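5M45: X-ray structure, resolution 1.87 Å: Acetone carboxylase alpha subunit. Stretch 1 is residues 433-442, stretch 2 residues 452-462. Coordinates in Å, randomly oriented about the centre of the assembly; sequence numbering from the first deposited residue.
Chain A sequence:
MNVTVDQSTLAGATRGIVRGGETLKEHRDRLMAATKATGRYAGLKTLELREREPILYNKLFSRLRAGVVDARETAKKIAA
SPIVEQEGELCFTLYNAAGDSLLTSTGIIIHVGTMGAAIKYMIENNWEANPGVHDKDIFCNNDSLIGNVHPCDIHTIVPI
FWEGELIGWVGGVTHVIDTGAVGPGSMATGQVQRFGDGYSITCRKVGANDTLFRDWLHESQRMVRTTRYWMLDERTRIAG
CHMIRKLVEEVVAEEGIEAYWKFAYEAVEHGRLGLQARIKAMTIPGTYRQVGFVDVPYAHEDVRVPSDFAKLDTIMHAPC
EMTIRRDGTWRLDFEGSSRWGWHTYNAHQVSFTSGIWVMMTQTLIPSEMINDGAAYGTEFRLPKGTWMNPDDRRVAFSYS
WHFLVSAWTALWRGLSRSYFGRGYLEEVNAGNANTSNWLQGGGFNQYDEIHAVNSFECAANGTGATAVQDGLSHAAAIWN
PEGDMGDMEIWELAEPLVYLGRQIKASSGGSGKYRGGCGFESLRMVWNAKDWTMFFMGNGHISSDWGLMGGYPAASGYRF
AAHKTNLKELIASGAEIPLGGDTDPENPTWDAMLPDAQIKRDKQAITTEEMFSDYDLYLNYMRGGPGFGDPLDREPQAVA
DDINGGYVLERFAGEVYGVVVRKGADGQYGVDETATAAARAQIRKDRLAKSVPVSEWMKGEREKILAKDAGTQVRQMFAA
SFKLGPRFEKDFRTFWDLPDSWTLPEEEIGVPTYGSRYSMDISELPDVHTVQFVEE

Stretch 1, residues 433-442: ANTSNWLQGG
Stretch 2 (452-462) AVNSFECAANG

Residues 440-442 and 452-454 form two antiparallel strands of one sheet, their axes 4.6 Å apart at closest approach and 172° between directions. Gly441 pairs with Val453 as the hydrogen-bonded pair, CA to CA 5.4 Å. Gln440 with Asn454 (CA to CA 4.7 Å) and Gly442 with Ala452 (4.1 Å) are non-hydrogen-bonded pairs. Val453 N donates to Gly441 O at 2.9 Å, and Ser455 N donates to Leu439 O at 3.0 Å. The donors are two residues apart, as every second antiparallel pair is hydrogen-bonded. Gly441 is fully extended at phi/psi 163/176. It brings no side chain to Val453's face; an ideal CB would be 4.0 Å from Val453 CG2.

Beyond the strands the chains stay adjacent, with Ser436 CA 5.4 Å from Cys458 CA. The peptide bond before Asn437 is cis. Residues 457-459 form a 3-10 segment, and Ala459 N donates to Phe456 O at 3.0 Å. Water 2 bridges the backbones, donating to Asn437 O and Ser455 O and accepting from Leu439 N. Water 1 links Ala433 N to Gly462 O.

Trp438 (chi1 m, chi2 94°) has the largest area covered by the other stretch, 93 Å². Cys458, chi1 p, points toward stretch 1. Its SG sits over the Trp438 ring face, 3.1 Å from the centroid of the six-membered ring and 11° off the normal. The same SG is 3.1 Å from Asn437 O. The edge of Trp438 meets the face of Phe456 (chi1 -94°), with planes at 74° and CZ3 of Trp438 3.7 Å from CE1 of Phe456.

Leu439 (t, t) packs CD2 against CG2 of Val453 (m) at 3.8 Å. Gln440 (m, t) and Asn454 (t) share a sheet face with Ala452; Gln440 CG is 3.4 Å from Asn454 OD1.

Asn461, chi1 m, points toward stretch 1. Its ND2 donates to Cys458 O at 2.8 Å. Its buried OD1 has no hydrogen-bond partner in the model.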

# COMPACT_ATOMS: atom_id res chain seq x y z
N ALA A 433 10.50 -30.16 9.41
CA ALA A 433 9.76 -30.25 8.17
C ALA A 433 9.70 -28.91 7.47
O ALA A 433 9.79 -27.86 8.11
CB ALA A 433 8.35 -30.72 8.44
N ASN A 434 9.49 -28.95 6.17
CA ASN A 434 9.01 -27.78 5.45
C ASN A 434 7.57 -27.47 5.93
O ASN A 434 6.70 -28.37 5.91
CB ASN A 434 9.05 -28.00 3.93
CG ASN A 434 8.91 -26.71 3.15
OD1 ASN A 434 7.80 -26.16 3.01
ND2 ASN A 434 10.02 -26.21 2.62
N THR A 435 7.33 -26.24 6.37
CA THR A 435 6.03 -25.86 6.96
C THR A 435 5.06 -25.40 5.84
O THR A 435 4.98 -24.19 5.52
CB THR A 435 6.21 -24.77 8.04
OG1 THR A 435 6.65 -23.54 7.44
CG2 THR A 435 7.15 -25.21 9.08
N SER A 436 4.39 -26.37 5.22
CA SER A 436 3.47 -26.14 4.07
C SER A 436 2.65 -27.43 3.88
O SER A 436 2.96 -28.43 4.55
CB SER A 436 4.28 -25.78 2.81
OG SER A 436 5.05 -26.89 2.33
N ASN A 437 1.61 -27.51 3.04
CA ASN A 437 0.99 -26.45 2.20
C ASN A 437 0.22 -25.40 3.00
O ASN A 437 -0.32 -25.71 4.04
CB ASN A 437 -0.01 -27.12 1.26
CG ASN A 437 -0.71 -26.13 0.31
OD1 ASN A 437 -0.08 -25.55 -0.60
ND2 ASN A 437 -2.02 -25.98 0.48
N TRP A 438 0.14 -24.18 2.45
CA TRP A 438 -0.73 -23.10 2.93
C TRP A 438 -1.97 -22.94 2.02
O TRP A 438 -1.88 -22.40 0.89
CB TRP A 438 0.06 -21.78 3.01
CG TRP A 438 1.20 -21.81 3.98
CD1 TRP A 438 2.52 -22.10 3.68
CD2 TRP A 438 1.16 -21.55 5.39
NE1 TRP A 438 3.29 -22.04 4.81
CE2 TRP A 438 2.49 -21.73 5.88
CE3 TRP A 438 0.15 -21.25 6.30
CZ2 TRP A 438 2.83 -21.57 7.23
CZ3 TRP A 438 0.48 -21.07 7.67
CH2 TRP A 438 1.83 -21.22 8.12
N LEU A 439 -3.11 -23.44 2.50
CA LEU A 439 -4.38 -23.30 1.81
C LEU A 439 -4.82 -21.83 1.86
O LEU A 439 -4.94 -21.26 2.94
CB LEU A 439 -5.47 -24.22 2.43
CG LEU A 439 -6.90 -24.18 1.87
CD1 LEU A 439 -7.63 -25.49 2.08
CD2 LEU A 439 -7.77 -23.02 2.42
N GLN A 440 -5.00 -21.22 0.70
CA GLN A 440 -5.30 -19.77 0.60
C GLN A 440 -6.33 -19.49 -0.49
O GLN A 440 -6.55 -20.32 -1.37
CB GLN A 440 -4.03 -19.00 0.27
CG GLN A 440 -2.99 -19.05 1.39
CD GLN A 440 -1.67 -18.42 0.97
OE1 GLN A 440 -1.49 -17.21 1.06
NE2 GLN A 440 -0.76 -19.25 0.47
N GLY A 441 -6.95 -18.33 -0.42
CA GLY A 441 -7.97 -17.89 -1.36
C GLY A 441 -8.81 -16.73 -0.86
O GLY A 441 -8.67 -16.30 0.27
N GLY A 442 -9.69 -16.24 -1.73
CA GLY A 442 -10.54 -15.09 -1.40
C GLY A 442 -11.76 -14.91 -2.29
O GLY A 442 -11.96 -15.64 -3.27
N ALA A 452 -10.77 -13.43 2.92
CA ALA A 452 -9.65 -14.26 2.51
C ALA A 452 -9.45 -15.36 3.56
O ALA A 452 -9.87 -15.22 4.71
CB ALA A 452 -8.38 -13.44 2.35
N VAL A 453 -8.85 -16.46 3.13
CA VAL A 453 -8.52 -17.59 4.01
C VAL A 453 -7.00 -17.88 3.98
O VAL A 453 -6.30 -17.56 2.99
CB VAL A 453 -9.33 -18.86 3.70
CG1 VAL A 453 -10.82 -18.57 3.81
CG2 VAL A 453 -9.06 -19.44 2.31
N ASN A 454 -6.52 -18.46 5.08
CA ASN A 454 -5.13 -18.87 5.21
C ASN A 454 -5.05 -19.91 6.33
O ASN A 454 -4.90 -19.56 7.50
CB ASN A 454 -4.22 -17.68 5.52
CG ASN A 454 -2.74 -18.03 5.39
OD1 ASN A 454 -2.11 -17.74 4.38
ND2 ASN A 454 -2.17 -18.65 6.43
N SER A 455 -5.17 -21.19 5.96
CA SER A 455 -5.25 -22.25 6.96
C SER A 455 -3.92 -22.46 7.69
O SER A 455 -2.84 -22.58 7.03
CB SER A 455 -5.63 -23.60 6.31
OG SER A 455 -5.63 -24.61 7.30
N PHE A 456 -4.01 -22.55 9.02
CA PHE A 456 -2.86 -22.91 9.87
C PHE A 456 -2.84 -24.41 10.27
O PHE A 456 -2.22 -24.80 11.27
CB PHE A 456 -2.75 -21.96 11.10
CG PHE A 456 -1.83 -20.77 10.86
CD1 PHE A 456 -2.20 -19.73 10.03
CD2 PHE A 456 -0.59 -20.69 11.51
CE1 PHE A 456 -1.36 -18.66 9.81
CE2 PHE A 456 0.25 -19.64 11.29
CZ PHE A 456 -0.13 -18.60 10.45
N GLU A 457 -3.40 -25.27 9.41
CA GLU A 457 -3.20 -26.72 9.54
C GLU A 457 -1.69 -27.05 9.47
O GLU A 457 -1.29 -27.98 10.13
CB GLU A 457 -4.00 -27.53 8.47
CG GLU A 457 -5.48 -27.66 8.84
CD GLU A 457 -6.27 -28.62 7.97
OE1 GLU A 457 -5.98 -28.81 6.76
OE2 GLU A 457 -7.23 -29.21 8.54
N CYS A 458 -0.88 -26.25 8.74
CA CYS A 458 0.56 -26.50 8.66
C CYS A 458 1.38 -25.86 9.81
O CYS A 458 2.61 -25.67 9.69
CB CYS A 458 1.14 -26.15 7.28
SG CYS A 458 0.74 -24.46 6.72
N ALA A 459 0.69 -25.56 10.92
CA ALA A 459 1.30 -25.52 12.23
C ALA A 459 1.61 -26.90 12.79
O ALA A 459 2.33 -26.99 13.81
CB ALA A 459 0.40 -24.74 13.23
N ALA A 460 1.07 -27.97 12.16
CA ALA A 460 1.11 -29.33 12.70
C ALA A 460 1.70 -30.29 11.67
O ALA A 460 0.99 -31.09 11.06
CB ALA A 460 -0.30 -29.75 13.10
N ASN A 461 3.00 -30.15 11.42
CA ASN A 461 3.75 -31.01 10.50
C ASN A 461 4.53 -32.08 11.27
O ASN A 461 4.68 -31.99 12.49
CB ASN A 461 4.76 -30.18 9.70
CG ASN A 461 4.17 -28.92 9.12
OD1 ASN A 461 3.39 -28.96 8.13
ND2 ASN A 461 4.51 -27.76 9.75
N GLY A 462 5.09 -33.04 10.55
CA GLY A 462 5.95 -34.05 11.18
C GLY A 462 7.25 -33.44 11.72
O GLY A 462 7.72 -32.41 11.21
O HOH W 1 8.77 -30.01 11.86
O HOH W 2 -2.66 -24.86 5.35